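PDB 1JI0: ABC transporter from Thermotoga maritima, which binds ATP and, as other ATPase subunits of its family do, probably hydrolyses it to drive transport of branched-chain amino acids across the membrane. Local coordinates for residues 10-15 against 49-54; 19-24 against 45-50. All coordinates share one frame; numbering follows the deposited sequence.

Contacts 1 and 2 are both buried and join the same helix, 45-52, to the antiparallel sheet, through two successive strands that are neighbours in it. Contact 2 takes the first turn of the helix, at the triphosphate; contact 1 takes its last turn, away from the nucleotide. The chemistry changes accordingly. Residues 10-15 and 49-54 meet through methyl groups alone, whereas 19-24 and 45-50 bring the methyl of T47 and the hydroxyl of T48 against A21 and I22, alongside bonds to ATP. V14 and I22 tie the two strands by a backbone hydrogen bond, and V14 touches both A51 of contact 1 and T47 of contact 2.

Contact 1 of 2, residues 10-15 against 49-54; sequences QSLHVY and LSAIAG
A small hydrophobic contact, L12 and V14 against A51, packs the last turn of helix 45-52 on strand 5-16 in the buried layer between the P-loop helix and the antiparallel sheet of this ABC ATPase. The CB atoms of L12 and V14, two residues apart along the strand, point at the helix, and the single methyl of A51 receives both side chains. L12 approaches with one branch, its CD2 lying 4.2 Å from CB of A51. V14 comes from further along the strand and sets CG2 4.0 Å from the same CB. The valine torsion explains the choice of methyl: with CG1 anti to the backbone N (chi1 177°), CG2 lies beside that nitrogen and is turned back towards L12. The other branch of the leucine meets it there, CD1 of L12 standing 3.8 Å from CG2 of V14, so the two strand residues also pack on each other. CG1 of V14 leans the other way, towards T47 one turn earlier in the helix. V56, in the loop after the helix, also touches A51, while I52 turns to strands 60-65, 160-164 and 192-196. The helix ends in a Schellman motif at G54, whose N bonds to O of A51 at 2.8 Å. On the strand side, S11 and L12 form a G1 bulge opposite I25, where the chain turns a corner just ahead of the contact. Only dispersion and exclusion of water hold L12 and V14 on A51: the methyls set how near helix and strand lie but impose no directional bond.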
loop_
_atom_site.group_PDB
_atom_site.type_symbol
_atom_site.label_atom_id
_atom_site.label_comp_id
_atom_site.label_asym_id
_atom_site.label_seq_id
_atom_site.Cartn_x
_atom_site.Cartn_y
_atom_site.Cartn_z
ATOM N N GLN A 10 -12.726 8.846 -8.409
ATOM C CA GLN A 10 -14.037 8.937 -9.047
ATOM C C GLN A 10 -13.961 8.592 -10.530
ATOM O O GLN A 10 -13.170 9.179 -11.265
ATOM C CB GLN A 10 -14.616 10.349 -8.899
ATOM C CG GLN A 10 -14.583 10.904 -7.486
ATOM C CD GLN A 10 -15.265 12.256 -7.381
ATOM O OE1 GLN A 10 -15.133 13.106 -8.268
ATOM N NE2 GLN A 10 -15.993 12.467 -6.290
ATOM N N SER A 11 -14.790 7.640 -10.954
ATOM C CA SER A 11 -14.860 7.203 -12.349
ATOM C C SER A 11 -13.510 7.261 -13.060
ATOM O O SER A 11 -13.391 7.856 -14.131
ATOM C CB SER A 11 -15.876 8.064 -13.108
ATOM O OG SER A 11 -17.147 8.028 -12.473
ATOM N N LEU A 12 -12.502 6.641 -12.455
ATOM C CA LEU A 12 -11.154 6.628 -13.002
ATOM C C LEU A 12 -11.024 5.745 -14.234
ATOM O O LEU A 12 -11.493 4.609 -14.248
ATOM C CB LEU A 12 -10.158 6.151 -11.941
ATOM C CG LEU A 12 -8.717 5.878 -12.398
ATOM C CD1 LEU A 12 -8.082 7.155 -12.913
ATOM C CD2 LEU A 12 -7.904 5.304 -11.247
ATOM N N HIS A 13 -10.386 6.293 -15.265
ATOM C CA HIS A 13 -10.136 5.577 -16.514
ATOM C C HIS A 13 -8.652 5.685 -16.798
ATOM O O HIS A 13 -8.076 6.767 -16.702
ATOM C CB HIS A 13 -10.920 6.196 -17.676
ATOM C CG HIS A 13 -12.313 5.672 -17.806
ATOM N ND1 HIS A 13 -12.612 4.523 -18.507
ATOM C CD2 HIS A 13 -13.481 6.106 -17.280
ATOM C CE1 HIS A 13 -13.906 4.271 -18.405
ATOM N NE2 HIS A 13 -14.456 5.218 -17.665
ATOM N N VAL A 14 -8.026 4.564 -17.131
ATOM C CA VAL A 14 -6.605 4.582 -17.437
ATOM C C VAL A 14 -6.342 3.777 -18.696
ATOM O O VAL A 14 -6.745 2.618 -18.807
ATOM C CB VAL A 14 -5.763 4.014 -16.285
ATOM C CG1 VAL A 14 -4.289 3.991 -16.679
ATOM C CG2 VAL A 14 -5.951 4.871 -15.036
ATOM N N TYR A 15 -5.677 4.422 -19.650
ATOM C CA TYR A 15 -5.335 3.811 -20.927
ATOM C C TYR A 15 -3.838 3.928 -21.113
ATOM O O TYR A 15 -3.267 4.990 -20.890
ATOM C CB TYR A 15 -5.988 4.561 -22.087
ATOM C CG TYR A 15 -7.497 4.583 -22.129
ATOM C CD1 TYR A 15 -8.203 3.705 -22.951
ATOM C CD2 TYR A 15 -8.217 5.554 -21.429
ATOM C CE1 TYR A 15 -9.590 3.805 -23.088
ATOM C CE2 TYR A 15 -9.596 5.661 -21.555
ATOM C CZ TYR A 15 -10.278 4.790 -22.387
ATOM O OH TYR A 15 -11.639 4.929 -22.547
ATOM N N LEU A 49 -2.778 2.004 -8.423
ATOM C CA LEU A 49 -1.862 2.675 -7.505
ATOM C C LEU A 49 -0.940 3.635 -8.249
ATOM O O LEU A 49 -0.593 4.704 -7.730
ATOM C CB LEU A 49 -0.997 1.661 -6.749
ATOM C CG LEU A 49 -1.647 0.639 -5.818
ATOM C CD1 LEU A 49 -0.555 -0.135 -5.106
ATOM C CD2 LEU A 49 -2.529 1.327 -4.796
ATOM N N SER A 50 -0.526 3.243 -9.451
ATOM C CA SER A 50 0.355 4.078 -10.259
ATOM C C SER A 50 -0.362 5.359 -10.648
ATOM O O SER A 50 0.219 6.438 -10.590
ATOM C CB SER A 50 0.804 3.332 -11.519
ATOM O OG SER A 50 1.713 2.288 -11.189
ATOM N N ALA A 51 -1.625 5.235 -11.047
ATOM C CA ALA A 51 -2.408 6.399 -11.433
ATOM C C ALA A 51 -2.488 7.341 -10.235
ATOM O O ALA A 51 -2.193 8.534 -10.345
ATOM C CB ALA A 51 -3.796 5.973 -11.875
ATOM N N ILE A 52 -2.864 6.797 -9.081
ATOM C CA ILE A 52 -2.974 7.597 -7.866
ATOM C C ILE A 52 -1.670 8.328 -7.570
ATOM O O ILE A 52 -1.683 9.499 -7.181
ATOM C CB ILE A 52 -3.351 6.715 -6.644
ATOM C CG1 ILE A 52 -4.780 6.180 -6.802
ATOM C CG2 ILE A 52 -3.230 7.526 -5.364
ATOM C CD1 ILE A 52 -5.147 5.077 -5.808
ATOM N N ALA A 53 -0.545 7.638 -7.760
ATOM C CA ALA A 53 0.777 8.217 -7.504
ATOM C C ALA A 53 1.259 9.097 -8.661
ATOM O O ALA A 53 2.338 9.689 -8.594
ATOM C CB ALA A 53 1.792 7.106 -7.245
ATOM N N GLY A 54 0.459 9.166 -9.720
ATOM C CA GLY A 54 0.818 9.974 -10.875
ATOM C C GLY A 54 1.937 9.391 -11.723
ATOM O O GLY A 54 2.703 10.135 -12.341
#

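Contact 2 of 2, residues 19-24 against 45-50; sequences IHAIKG and KTTTLS. With ATP (adenosine-5'-triphosphate), chain B.
T47 divides its side chain between strand and nucleotide: its methyl packs on A21 and I22, while its hydroxyl grips the ATP. CG2 lies 3.9 Å from CB of A21 and equally far from CG1 of I22. With OG1 beside the backbone N (chi1 -62°) and CG2 anti to it, the hydroxyl donates to the α-phosphate oxygen O2A, 2.7 Å away, and the methyl is left to the strand. Two successive strand residues can face the helix because A21 and I22 form a classic β bulge opposite V14, which turns both CB atoms the same way. The I22 side chain slides past T47 in the opposite direction and crosses T48 at about a right angle, its terminal CD1 reaching 3.4 Å from OG1 of T48. That is a methyl against a hydroxyl whose polar partner is the carbonyl oxygen of G44, one turn back. K45, the Walker A lysine, bends at its last two torsions and carries NZ to 2.8 Å from O1B of the β-phosphate; the carbonyl of G39 also accepts from NZ. The backbone N of T46 points at O2B, though at 2.3 Å the modelled distance is doubtfully short. I19, at the start of the strand, misses the helix and instead lays CG2 3.6 Å from N3 of the adenine, so both segments line the ATP pocket. Strand 19-23 and the helix segment cross at -72°, their axes 8.2 Å apart. Y16 of strand 5-16 also touches A21 and T47, while L49 turns away to strands 160-164 and 192-196 of the mixed sheet, which places this helix between the two sheets.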
loop_
_atom_site.group_PDB
_atom_site.type_symbol
_atom_site.label_atom_id
_atom_site.label_comp_id
_atom_site.label_asym_id
_atom_site.label_seq_id
_atom_site.Cartn_x
_atom_site.Cartn_y
_atom_site.Cartn_z
ATOM N N ILE A 19 -4.139 -0.891 -24.392
ATOM C CA ILE A 19 -5.115 -1.438 -23.464
ATOM C C ILE A 19 -5.805 -0.392 -22.604
ATOM O O ILE A 19 -5.216 0.620 -22.227
ATOM C CB ILE A 19 -4.469 -2.514 -22.544
ATOM C CG1 ILE A 19 -3.354 -1.903 -21.698
ATOM C CG2 ILE A 19 -3.890 -3.639 -23.387
ATOM C CD1 ILE A 19 -3.840 -1.173 -20.471
ATOM N N HIS A 20 -7.074 -0.654 -22.321
ATOM C CA HIS A 20 -7.905 0.199 -21.484
ATOM C C HIS A 20 -7.873 -0.499 -20.119
ATOM O O HIS A 20 -8.812 -1.200 -19.748
ATOM C CB HIS A 20 -9.324 0.215 -22.049
ATOM C CG HIS A 20 -10.260 1.125 -21.322
ATOM N ND1 HIS A 20 -11.614 1.153 -21.580
ATOM C CD2 HIS A 20 -10.039 2.052 -20.360
ATOM C CE1 HIS A 20 -12.187 2.059 -20.806
ATOM N NE2 HIS A 20 -11.254 2.619 -20.058
ATOM N N ALA A 21 -6.772 -0.312 -19.398
ATOM C CA ALA A 21 -6.539 -0.935 -18.101
ATOM C C ALA A 21 -7.625 -0.734 -17.044
ATOM O O ALA A 21 -8.155 -1.704 -16.510
ATOM C CB ALA A 21 -5.200 -0.478 -17.558
ATOM N N ILE A 22 -7.938 0.520 -16.726
ATOM C CA ILE A 22 -8.963 0.817 -15.732
ATOM C C ILE A 22 -10.141 1.449 -16.453
ATOM O O ILE A 22 -9.979 2.445 -17.150
ATOM C CB ILE A 22 -8.436 1.781 -14.655
ATOM C CG1 ILE A 22 -7.146 1.233 -14.039
ATOM C CG2 ILE A 22 -9.486 1.965 -13.575
ATOM C CD1 ILE A 22 -7.307 -0.127 -13.369
ATOM N N LYS A 23 -11.325 0.873 -16.283
ATOM C CA LYS A 23 -12.506 1.374 -16.972
ATOM C C LYS A 23 -13.575 2.055 -16.123
ATOM O O LYS A 23 -14.709 1.597 -16.087
ATOM C CB LYS A 23 -13.150 0.229 -17.751
ATOM C CG LYS A 23 -12.148 -0.600 -18.536
ATOM C CD LYS A 23 -12.808 -1.820 -19.139
ATOM C CE LYS A 23 -11.805 -2.673 -19.890
ATOM N NZ LYS A 23 -12.449 -3.910 -20.394
ATOM N N GLY A 24 -13.214 3.148 -15.457
ATOM C CA GLY A 24 -14.173 3.893 -14.649
ATOM C C GLY A 24 -14.486 3.333 -13.273
ATOM O O GLY A 24 -15.627 2.986 -12.986
ATOM N N LYS A 45 -4.575 -3.732 -10.683
ATOM C CA LYS A 45 -4.249 -3.277 -9.334
ATOM C C LYS A 45 -3.078 -2.295 -9.244
ATOM O O LYS A 45 -3.197 -1.243 -8.617
ATOM C CB LYS A 45 -3.980 -4.492 -8.433
ATOM C CG LYS A 45 -5.160 -5.443 -8.302
ATOM C CD LYS A 45 -4.855 -6.593 -7.345
ATOM C CE LYS A 45 -3.658 -7.416 -7.804
ATOM N NZ LYS A 45 -3.883 -8.051 -9.136
ATOM N N THR A 46 -1.943 -2.650 -9.841
ATOM C CA THR A 46 -0.755 -1.796 -9.828
ATOM C C THR A 46 -1.016 -0.518 -10.618
ATOM O O THR A 46 -0.539 0.553 -10.251
ATOM C CB THR A 46 0.465 -2.509 -10.453
ATOM O OG1 THR A 46 0.873 -3.581 -9.601
ATOM C CG2 THR A 46 1.642 -1.545 -10.616
ATOM N N THR A 47 -1.770 -0.641 -11.703
ATOM C CA THR A 47 -2.093 0.511 -12.526
ATOM C C THR A 47 -2.883 1.509 -11.679
ATOM O O THR A 47 -2.634 2.710 -11.738
ATOM C CB THR A 47 -2.914 0.096 -13.763
ATOM O OG1 THR A 47 -2.134 -0.797 -14.567
ATOM C CG2 THR A 47 -3.284 1.319 -14.609
ATOM N N THR A 48 -3.815 1.008 -10.870
ATOM C CA THR A 48 -4.608 1.887 -10.019
ATOM C C THR A 48 -3.710 2.684 -9.087
ATOM O O THR A 48 -3.850 3.904 -8.987
ATOM C CB THR A 48 -5.639 1.093 -9.192
ATOM O OG1 THR A 48 -6.559 0.455 -10.084
ATOM C CG2 THR A 48 -6.412 2.019 -8.253
ATOM N N LEU A 49 -2.778 2.004 -8.423
ATOM C CA LEU A 49 -1.862 2.675 -7.505
ATOM C C LEU A 49 -0.940 3.635 -8.249
ATOM O O LEU A 49 -0.593 4.704 -7.730
ATOM C CB LEU A 49 -0.997 1.661 -6.749
ATOM C CG LEU A 49 -1.647 0.639 -5.818
ATOM C CD1 LEU A 49 -0.555 -0.135 -5.106
ATOM C CD2 LEU A 49 -2.529 1.327 -4.796
ATOM N N SER A 50 -0.526 3.243 -9.451
ATOM C CA SER A 50 0.355 4.078 -10.259
ATOM C C SER A 50 -0.362 5.359 -10.648
ATOM O O SER A 50 0.219 6.438 -10.590
ATOM C CB SER A 50 0.804 3.332 -11.519
ATOM O OG SER A 50 1.713 2.288 -11.189
HETATM P PG ATP B . 0.680 -6.450 -10.355
HETATM O O1G ATP B . 1.389 -7.732 -10.190
HETATM O O2G ATP B . 0.089 -5.902 -9.114
HETATM O O3G ATP B . 1.419 -5.475 -11.234
HETATM P PB ATP B . -1.977 -5.992 -11.535
HETATM O O1B ATP B . -3.156 -6.911 -11.610
HETATM O O2B ATP B . -2.038 -4.863 -10.625
HETATM O O3B ATP B . -0.651 -6.871 -11.171
HETATM P PA ATP B . -1.427 -4.225 -13.816
HETATM O O1A ATP B . -0.155 -3.615 -13.403
HETATM O O2A ATP B . -2.633 -3.358 -13.859
HETATM O O3A ATP B . -1.669 -5.574 -12.991
HETATM O "O5'" ATP B . -1.204 -4.872 -15.221
HETATM C "C5'" ATP B . -2.254 -5.586 -15.881
HETATM C "C4'" ATP B . -2.814 -4.822 -17.025
HETATM O "O4'" ATP B . -1.761 -4.710 -18.025
HETATM C "C3'" ATP B . -3.935 -5.558 -17.715
HETATM O "O3'" ATP B . -5.045 -4.663 -17.919
HETATM C "C2'" ATP B . -3.315 -6.038 -18.996
HETATM O "O2'" ATP B . -4.232 -6.166 -20.077
HETATM C "C1'" ATP B . -2.347 -4.886 -19.316
HETATM N N9 ATP B . -1.257 -5.173 -20.325
HETATM C C8 ATP B . 0.053 -4.738 -20.304
HETATM N N7 ATP B . 0.787 -5.124 -21.311
HETATM C C5 ATP B . -0.101 -5.876 -22.067
HETATM C C6 ATP B . 0.046 -6.585 -23.299
HETATM N N6 ATP B . 1.203 -6.600 -23.939
HETATM N N1 ATP B . -1.028 -7.248 -23.812
HETATM C C2 ATP B . -2.193 -7.222 -23.152
HETATM N N3 ATP B . -2.469 -6.595 -21.987
HETATM C C4 ATP B . -1.354 -5.925 -21.486
#